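Local atomic coordinates of CG14216 (Drosophila melanogaster, PDB entry 3OMX), a protein that probably dephosphorylates the C-terminal domain of RNA polymerase II, as a phosphatase of the Ssu72 family with a role in RNA processing and termination. Residues S9-R14 and V29-T34; V107-Y112 and V182-V187. All coordinates share one frame; numbering follows the deposited sequence.

Interaction 1. Residues S9-R14 and V29-T34. With VO4 (vanadate ion), chain E.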
ATOM      1  N   SER A   9       3.724  -4.166   3.341  1.00 39.69           N
ATOM      2  CA  SER A   9       4.814  -4.216   4.293  1.00 45.87           C
ATOM      3  C   SER A   9       6.191  -3.501   3.876  1.00 47.16           C
ATOM      4  O   SER A   9       6.812  -2.701   4.635  1.00 45.85           O
ATOM      5  CB  SER A   9       5.035  -5.726   4.676  1.00 45.79           C
ATOM      6  OG  SER A   9       5.935  -5.638   5.734  1.00 53.24           O
ATOM      7  N   SER A  10       6.553  -3.740   2.642  1.00 40.85           N
ATOM      8  CA  SER A  10       7.769  -3.282   2.036  1.00 47.16           C
ATOM      9  C   SER A  10       7.659  -2.074   0.980  1.00 43.72           C
ATOM     10  O   SER A  10       8.666  -1.591   0.634  1.00 44.33           O
ATOM     11  CB  SER A  10       8.425  -4.460   1.253  1.00 42.92           C
ATOM     12  OG  SER A  10       8.841  -5.536   2.095  1.00 53.99           O
ATOM     13  N   ASN A  11       6.488  -1.748   0.440  1.00 41.09           N
ATOM     14  CA  ASN A  11       6.224  -0.663  -0.507  1.00 43.73           C
ATOM     15  C   ASN A  11       6.898  -0.988  -1.728  1.00 44.38           C
ATOM     16  O   ASN A  11       7.578  -0.111  -2.266  1.00 43.85           O
ATOM     17  CB  ASN A  11       6.824   0.664  -0.108  1.00 41.52           C
ATOM     18  CG  ASN A  11       6.144   1.888  -0.765  1.00 44.08           C
ATOM     19  OD1 ASN A  11       5.037   1.844  -1.403  1.00 43.95           O
ATOM     20  ND2 ASN A  11       6.759   2.991  -0.539  1.00 38.48           N
ATOM     21  N   MET A  12       6.847  -2.257  -2.074  1.00 43.04           N
ATOM     22  CA  MET A  12       7.441  -2.742  -3.305  1.00 41.71           C
ATOM     23  C   MET A  12       6.449  -3.344  -4.276  1.00 44.37           C
ATOM     24  O   MET A  12       6.578  -3.179  -5.493  1.00 42.40           O
ATOM     25  CB  MET A  12       8.454  -3.842  -3.058  1.00 37.92           C
ATOM     26  CG  MET A  12       9.636  -3.470  -2.340  1.00 47.36           C
ATOM     27  SD  MET A  12      10.798  -2.664  -3.495  1.00 58.04           S
ATOM     28  CE  MET A  12      10.561  -3.797  -4.832  1.00 49.59           C
ATOM     29  N   ASN A  13       5.521  -4.170  -3.764  1.00 45.51           N
ATOM     30  CA  ASN A  13       4.657  -4.927  -4.693  1.00 43.06           C
ATOM     31  C   ASN A  13       3.211  -4.486  -4.610  1.00 43.66           C
ATOM     32  O   ASN A  13       2.811  -3.700  -5.456  1.00 43.01           O
ATOM     33  CB  ASN A  13       4.865  -6.438  -4.567  1.00 43.63           C
ATOM     34  CG  ASN A  13       3.860  -7.278  -5.382  1.00 44.88           C
ATOM     35  OD1 ASN A  13       3.332  -8.256  -4.878  1.00 46.34           O
ATOM     36  ND2 ASN A  13       3.640  -6.930  -6.650  1.00 41.22           N
ATOM     37  N   ARG A  14       2.435  -4.964  -3.624  1.00 40.34           N
ATOM     38  CA  ARG A  14       1.050  -4.717  -3.633  1.00 38.71           C
ATOM     39  C   ARG A  14       0.701  -3.221  -3.494  1.00 41.54           C
ATOM     40  O   ARG A  14      -0.292  -2.727  -4.014  1.00 39.24           O
ATOM     41  CB  ARG A  14       0.395  -5.458  -2.491  1.00 37.25           C
ATOM     42  CG  ARG A  14       0.395  -6.928  -2.637  1.00 39.91           C
ATOM     43  CD  ARG A  14       0.068  -7.553  -1.324  1.00 38.41           C
ATOM     44  NE  ARG A  14       1.165  -7.434  -0.351  1.00 38.78           N
ATOM     45  CZ  ARG A  14       1.093  -7.975   0.879  1.00 42.20           C
ATOM     46  NH1 ARG A  14       0.039  -8.671   1.260  1.00 39.96           N
ATOM     47  NH2 ARG A  14       2.064  -7.829   1.739  1.00 43.30           N
ATOM     48  N   VAL A  29      -2.844   9.670  -4.758  1.00 43.92           N
ATOM     49  CA  VAL A  29      -2.487   8.486  -4.046  1.00 44.14           C
ATOM     50  C   VAL A  29      -1.006   8.468  -3.688  1.00 46.31           C
ATOM     51  O   VAL A  29      -0.195   8.822  -4.506  1.00 42.53           O
ATOM     52  CB  VAL A  29      -2.855   7.210  -4.898  1.00 43.76           C
ATOM     53  CG1 VAL A  29      -2.159   7.344  -6.321  1.00 40.50           C
ATOM     54  CG2 VAL A  29      -2.369   5.997  -4.168  1.00 36.43           C
ATOM     55  N   ARG A  30      -0.673   7.942  -2.488  1.00 45.21           N
ATOM     56  CA  ARG A  30       0.719   7.761  -2.048  1.00 43.57           C
ATOM     57  C   ARG A  30       0.692   6.345  -1.507  1.00 48.46           C
ATOM     58  O   ARG A  30      -0.378   5.756  -1.231  1.00 39.48           O
ATOM     59  CB  ARG A  30       1.135   8.828  -0.946  1.00 47.12           C
ATOM     60  CG  ARG A  30       0.733  10.251  -1.384  1.00 50.21           C
ATOM     61  CD  ARG A  30       1.079  11.600  -0.502  1.00 54.90           C
ATOM     62  NE  ARG A  30       2.483  11.699  -0.700  1.00 66.58           N
ATOM     63  CZ  ARG A  30       3.162  12.681  -1.287  1.00 58.15           C
ATOM     64  NH1 ARG A  30       2.594  13.809  -1.655  1.00 63.41           N
ATOM     65  NH2 ARG A  30       4.441  12.507  -1.388  1.00 55.08           N
ATOM     66  N   SER A  31       1.869   5.761  -1.423  1.00 45.54           N
ATOM     67  CA  SER A  31       1.916   4.468  -0.979  1.00 40.79           C
ATOM     68  C   SER A  31       3.070   4.341   0.066  1.00 45.15           C
ATOM     69  O   SER A  31       3.960   5.124  -0.012  1.00 42.08           O
ATOM     70  CB  SER A  31       2.071   3.580  -2.179  1.00 39.41           C
ATOM     71  OG  SER A  31       3.353   3.737  -2.693  1.00 40.24           O
ATOM     72  N   TYR A  32       3.025   3.324   1.012  1.00 43.36           N
ATOM     73  CA  TYR A  32       3.959   3.090   2.140  1.00 42.09           C
ATOM     74  C   TYR A  32       4.054   1.598   2.551  1.00 44.53           C
ATOM     75  O   TYR A  32       3.308   0.796   2.048  1.00 40.59           O
ATOM     76  CB  TYR A  32       3.573   3.883   3.395  1.00 41.20           C
ATOM     77  CG  TYR A  32       3.410   5.363   3.167  1.00 42.06           C
ATOM     78  CD1 TYR A  32       2.189   5.860   2.825  1.00 40.86           C
ATOM     79  CD2 TYR A  32       4.513   6.277   3.324  1.00 46.23           C
ATOM     80  CE1 TYR A  32       2.027   7.234   2.537  1.00 47.42           C
ATOM     81  CE2 TYR A  32       4.378   7.611   3.084  1.00 42.46           C
ATOM     82  CZ  TYR A  32       3.133   8.090   2.650  1.00 44.40           C
ATOM     83  OH  TYR A  32       2.855   9.377   2.402  1.00 51.55           O
ATOM     84  N   GLY A  33       5.002   1.325   3.457  1.00 41.16           N
ATOM     85  CA  GLY A  33       5.453   0.046   3.962  1.00 39.80           C
ATOM     86  C   GLY A  33       5.377   0.274   5.454  1.00 44.52           C
ATOM     87  O   GLY A  33       5.479   1.433   5.977  1.00 45.25           O
ATOM     88  N   THR A  34       5.008  -0.784   6.153  1.00 45.27           N
ATOM     89  CA  THR A  34       4.908  -0.713   7.588  1.00 44.14           C
ATOM     90  C   THR A  34       6.019  -1.577   8.182  1.00 40.75           C
ATOM     91  O   THR A  34       6.172  -1.650   9.366  1.00 47.51           O
ATOM     92  CB  THR A  34       3.569  -1.248   8.153  1.00 44.22           C
ATOM     93  OG1 THR A  34       3.239  -2.611   7.656  1.00 45.11           O
ATOM     94  CG2 THR A  34       2.494  -0.254   8.276  1.00 36.04           C
TER
HETATM   95  V   VO4 E 300       4.533  -5.397  -0.328  1.00 48.57           V
HETATM   96  O1  VO4 E 300       5.590  -7.004  -0.733  1.00 52.20           O
HETATM   97  O2  VO4 E 300       6.141  -4.513  -0.756  1.00 49.23           O
HETATM   98  O3  VO4 E 300       4.503  -6.103   1.502  1.00 46.69           O
HETATM   99  O4  VO4 E 300       3.311  -6.248  -1.478  1.00 46.68           O
HETATM  100  O   HOH W   1       4.567  -4.845   8.011  1.00 45.71           O
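With CG turned opposite the backbone N (chi1 -158°), Asn-11 directs its side chain from the phosphate-binding P-loop toward strand 28-33, where it rests on Ser-31 and Tyr-32. This is the C-X5-R loop of the low molecular weight phosphatase fold, running from Cys-8 to Arg-14. Asn-11, in a left-handed backbone conformation, rests its CG 3.8 Å from Tyr-32 CA. Further along, Ser-9 O comes within 3.1 Å of Gly-33 CA; a beta carbon at that glycine would collide with this oxygen. One water links the segments, 2.8 Å from Ser-9 OG and 2.6 Å from Thr-34 OG1. The loop's inner side curls round the vanadate, a transition-state analogue, and turns its amides inward. Met-12 N and Asn-13 N both donate to O2, while Ser-9 N and, weakly, Ser-10 N share O3. Arg-14 closes the ring: its chain bends at chi3 (-72°), bringing the guanidinium edge-on to the ion, with NH2 donating to O3. Arg-14 NE (2.7 Å) and Arg-14 N (2.6 Å) both donate to vanadate O4, each by a nearly straight bond.

Interaction 2. Residues V107-Y112 and V182-V187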
ATOM      1  N   VAL A 107      -3.319  -3.973   2.868  1.00 39.46           N
ATOM      2  CA  VAL A 107      -3.537  -5.158   2.127  1.00 39.34           C
ATOM      3  C   VAL A 107      -3.435  -6.484   2.936  1.00 41.75           C
ATOM      4  O   VAL A 107      -3.450  -7.527   2.351  1.00 41.45           O
ATOM      5  CB  VAL A 107      -2.516  -5.160   0.969  1.00 37.09           C
ATOM      6  CG1 VAL A 107      -2.832  -3.940   0.104  1.00 35.93           C
ATOM      7  CG2 VAL A 107      -1.183  -5.077   1.540  1.00 33.47           C
ATOM      8  N   GLU A 108      -3.321  -6.436   4.253  1.00 41.87           N
ATOM      9  CA  GLU A 108      -3.297  -7.605   5.106  1.00 44.22           C
ATOM     10  C   GLU A 108      -3.348  -7.189   6.528  1.00 45.24           C
ATOM     11  O   GLU A 108      -3.153  -6.018   6.831  1.00 44.40           O
ATOM     12  CB  GLU A 108      -2.178  -8.556   4.816  1.00 43.35           C
ATOM     13  CG  GLU A 108      -0.880  -8.059   5.199  1.00 43.70           C
ATOM     14  CD  GLU A 108       0.337  -9.037   4.837  1.00 50.19           C
ATOM     15  OE1 GLU A 108       0.486  -9.640   3.721  1.00 49.88           O
ATOM     16  OE2 GLU A 108       1.224  -9.148   5.708  1.00 54.93           O
ATOM     17  N   GLU A 109      -3.785  -8.118   7.386  1.00 47.70           N
ATOM     18  CA  GLU A 109      -4.157  -7.842   8.786  1.00 46.92           C
ATOM     19  C   GLU A 109      -2.992  -7.329   9.614  1.00 43.37           C
ATOM     20  O   GLU A 109      -3.177  -6.412  10.423  1.00 43.68           O
ATOM     21  CB  GLU A 109      -4.649  -9.157   9.427  1.00 45.35           C
ATOM     22  CG  GLU A 109      -6.056  -9.301   9.419  1.00 50.69           C
ATOM     23  CD  GLU A 109      -6.536 -10.583  10.277  1.00 59.18           C
ATOM     24  OE1 GLU A 109      -6.700 -10.509  11.537  1.00 50.96           O
ATOM     25  OE2 GLU A 109      -6.696 -11.670   9.655  1.00 60.26           O
ATOM     26  N   ARG A 110      -1.800  -7.914   9.429  1.00 40.98           N
ATOM     27  CA  ARG A 110      -0.641  -7.442  10.160  1.00 45.84           C
ATOM     28  C   ARG A 110      -0.376  -5.985   9.877  1.00 49.71           C
ATOM     29  O   ARG A 110      -0.152  -5.191  10.823  1.00 52.40           O
ATOM     30  CB  ARG A 110       0.622  -8.171   9.793  1.00 50.50           C
ATOM     31  CG  ARG A 110       0.534  -9.613   9.913  1.00 59.00           C
ATOM     32  CD  ARG A 110       1.995 -10.160   9.931  1.00 72.18           C
ATOM     33  NE  ARG A 110       2.888  -9.075   9.460  1.00 70.04           N
ATOM     34  CZ  ARG A 110       3.392  -8.054  10.201  1.00 76.04           C
ATOM     35  NH1 ARG A 110       3.174  -7.899  11.563  1.00 68.32           N
ATOM     36  NH2 ARG A 110       4.181  -7.163   9.569  1.00 73.19           N
ATOM     37  N   VAL A 111      -0.469  -5.604   8.583  1.00 47.88           N
ATOM     38  CA  VAL A 111      -0.301  -4.186   8.177  1.00 40.26           C
ATOM     39  C   VAL A 111      -1.401  -3.444   8.709  1.00 43.69           C
ATOM     40  O   VAL A 111      -1.230  -2.304   9.203  1.00 47.12           O
ATOM     41  CB  VAL A 111      -0.159  -4.022   6.630  1.00 38.26           C
ATOM     42  CG1 VAL A 111       0.023  -2.462   6.183  1.00 37.40           C
ATOM     43  CG2 VAL A 111       0.967  -4.885   6.218  1.00 38.71           C
ATOM     44  N   TYR A 112      -2.610  -4.017   8.680  1.00 42.86           N
ATOM     45  CA  TYR A 112      -3.740  -3.167   9.198  1.00 40.00           C
ATOM     46  C   TYR A 112      -3.490  -2.822  10.690  1.00 44.74           C
ATOM     47  O   TYR A 112      -3.719  -1.691  11.088  1.00 44.14           O
ATOM     48  CB  TYR A 112      -5.035  -3.966   9.067  1.00 41.15           C
ATOM     49  CG  TYR A 112      -6.264  -3.376   9.654  1.00 41.75           C
ATOM     50  CD1 TYR A 112      -6.900  -2.311   9.043  1.00 38.45           C
ATOM     51  CD2 TYR A 112      -6.828  -3.883  10.871  1.00 44.46           C
ATOM     52  CE1 TYR A 112      -8.121  -1.848   9.535  1.00 39.99           C
ATOM     53  CE2 TYR A 112      -8.025  -3.333  11.449  1.00 39.87           C
ATOM     54  CZ  TYR A 112      -8.721  -2.377  10.734  1.00 40.66           C
ATOM     55  OH  TYR A 112      -9.936  -1.829  11.212  1.00 42.05           O
ATOM     56  N   VAL A 182     -14.387  -9.354   3.147  1.00 45.83           N
ATOM     57  CA  VAL A 182     -14.450  -8.671   4.372  1.00 47.65           C
ATOM     58  C   VAL A 182     -13.557  -7.411   4.327  1.00 49.36           C
ATOM     59  O   VAL A 182     -12.354  -7.507   3.996  1.00 43.95           O
ATOM     60  CB  VAL A 182     -14.104  -9.628   5.513  1.00 50.56           C
ATOM     61  CG1 VAL A 182     -14.217  -8.953   6.837  1.00 45.66           C
ATOM     62  CG2 VAL A 182     -15.130 -10.974   5.432  1.00 47.69           C
ATOM     63  N   ILE A 183     -14.152  -6.238   4.587  1.00 44.87           N
ATOM     64  CA  ILE A 183     -13.331  -4.989   4.654  1.00 44.18           C
ATOM     65  C   ILE A 183     -13.212  -4.560   6.112  1.00 42.90           C
ATOM     66  O   ILE A 183     -14.198  -4.191   6.662  1.00 41.99           O
ATOM     67  CB  ILE A 183     -13.938  -3.874   3.928  1.00 44.83           C
ATOM     68  CG1 ILE A 183     -14.248  -4.223   2.448  1.00 46.92           C
ATOM     69  CG2 ILE A 183     -12.978  -2.677   3.940  1.00 42.52           C
ATOM     70  CD1 ILE A 183     -12.969  -4.727   1.636  1.00 44.31           C
ATOM     71  N   LEU A 184     -12.098  -4.766   6.811  1.00 41.40           N
ATOM     72  CA  LEU A 184     -12.011  -4.142   8.134  1.00 38.24           C
ATOM     73  C   LEU A 184     -11.994  -2.622   8.095  1.00 42.14           C
ATOM     74  O   LEU A 184     -11.464  -2.039   7.117  1.00 44.20           O
ATOM     75  CB  LEU A 184     -10.780  -4.639   8.881  1.00 41.01           C
ATOM     76  CG  LEU A 184     -10.630  -6.136   9.111  1.00 46.12           C
ATOM     77  CD1 LEU A 184      -9.237  -6.404   9.723  1.00 45.63           C
ATOM     78  CD2 LEU A 184     -11.790  -6.763   9.879  1.00 41.71           C
ATOM     79  N   HIS A 185     -12.568  -1.959   9.110  1.00 44.00           N
ATOM     80  CA  HIS A 185     -12.693  -0.523   9.109  1.00 41.37           C
ATOM     81  C   HIS A 185     -12.446   0.042  10.488  1.00 50.35           C
ATOM     82  O   HIS A 185     -13.146  -0.270  11.479  1.00 47.14           O
ATOM     83  CB  HIS A 185     -14.029  -0.121   8.526  1.00 44.45           C
ATOM     84  CG  HIS A 185     -14.425   1.327   8.660  1.00 47.42           C
ATOM     85  ND1 HIS A 185     -13.576   2.408   8.404  1.00 50.33           N
ATOM     86  CD2 HIS A 185     -15.641   1.870   8.905  1.00 48.63           C
ATOM     87  CE1 HIS A 185     -14.244   3.531   8.512  1.00 46.45           C
ATOM     88  NE2 HIS A 185     -15.500   3.231   8.828  1.00 52.99           N
ATOM     89  N   SER A 186     -11.446   0.944  10.530  1.00 47.68           N
ATOM     90  CA  SER A 186     -11.244   1.798  11.678  1.00 50.87           C
ATOM     91  C   SER A 186     -11.374   3.288  11.395  1.00 51.30           C
ATOM     92  O   SER A 186     -10.870   3.810  10.366  1.00 46.58           O
ATOM     93  CB  SER A 186      -9.858   1.515  12.262  1.00 46.07           C
ATOM     94  OG  SER A 186      -9.949   0.241  12.831  1.00 49.62           O
ATOM     95  N   VAL A 187     -11.979   4.003  12.346  1.00 55.53           N
ATOM     96  CA  VAL A 187     -11.853   5.449  12.281  1.00 52.36           C
ATOM     97  C   VAL A 187     -10.867   5.964  13.329  1.00 56.53           C
ATOM     98  O   VAL A 187     -11.031   5.755  14.509  1.00 54.50           O
ATOM     99  CB  VAL A 187     -13.134   6.248  12.301  1.00 58.30           C
ATOM    100  CG1 VAL A 187     -14.337   5.483  11.776  1.00 50.57           C
ATOM    101  CG2 VAL A 187     -13.358   6.727  13.626  1.00 63.68           C
TER
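One face of the Tyr-112 ring is covered by Leu-184, whose CB sits 3.6 Å above the plane, displaced toward the rim at the hydroxyl end. This is a CH-pi contact: Leu-184 CB lies 4.0 Å from the centroid of the Tyr-112 ring, 25° off its normal. Leu-184 CD1 reaches over the same face farther back, 3.7 Å from both CD2 and CE2 of Tyr-112. Ser-186 OG and the backbone N of His-185 approach the ring obliquely.

At the far end the phenol makes its polar contact. Tyr-112 OH and Ser-186 OG are hydrogen-bonded at 2.6 Å, and either may be the donor. Ser-186 sets its OG beside its own backbone N (chi1 -70°), which brings the hydroxyl to the tyrosine. Tyr-112 carries CG opposite its backbone N (chi1 174°), and the ring extends from the first turn of helix 109-120 toward strand 184-189. Cut back to an alanine here, the tyrosine side chain would lose ring and hydroxyl, which would probably leave Ser-186 OG without this partner and open a gap beside Leu-184. At the outer margin, Glu-109 CG adds a looser apolar contact, 4.3 Å from Leu-184 CD1.

On its way the tyrosine side chain also touches Thr-106, Val-132 and Asn-134 of the neighbouring strands. Between Leu-184 and Ser-186, His-185 points away, packing on helix 164-179 instead. The alternation of strand residues thus serves two helical layers, one on each side of the mixed sheet. Helix 109-120 reaches the antiparallel edge strand 184-189 mainly through Tyr-112, with Glu-109 at the margin, in the three-layer alpha/beta architecture of the low molecular weight phosphatase fold.

Interactions 1 and 2 lie with centres about 14 Å apart, and both reach the same mixed sheet, near opposite margins of it. What joins them is the start of helix 109-120. Glu-108, just ahead of the helix, places OE1 2.7 Å from Arg-14 NH1 in a salt bridge, a second-shell hold on the arginine that grips the vanadate. Val-107 CG2 packs 3.7 Å from Arg-14 CZ, and Val-111 CG2 comes within 3.5 Å of Thr-34 OG1. Tyr-112, one residue further, faces away from the site, its side chain about 12 Å from the vanadate. Cys-8 and Asp-139 complete the vanadate pocket.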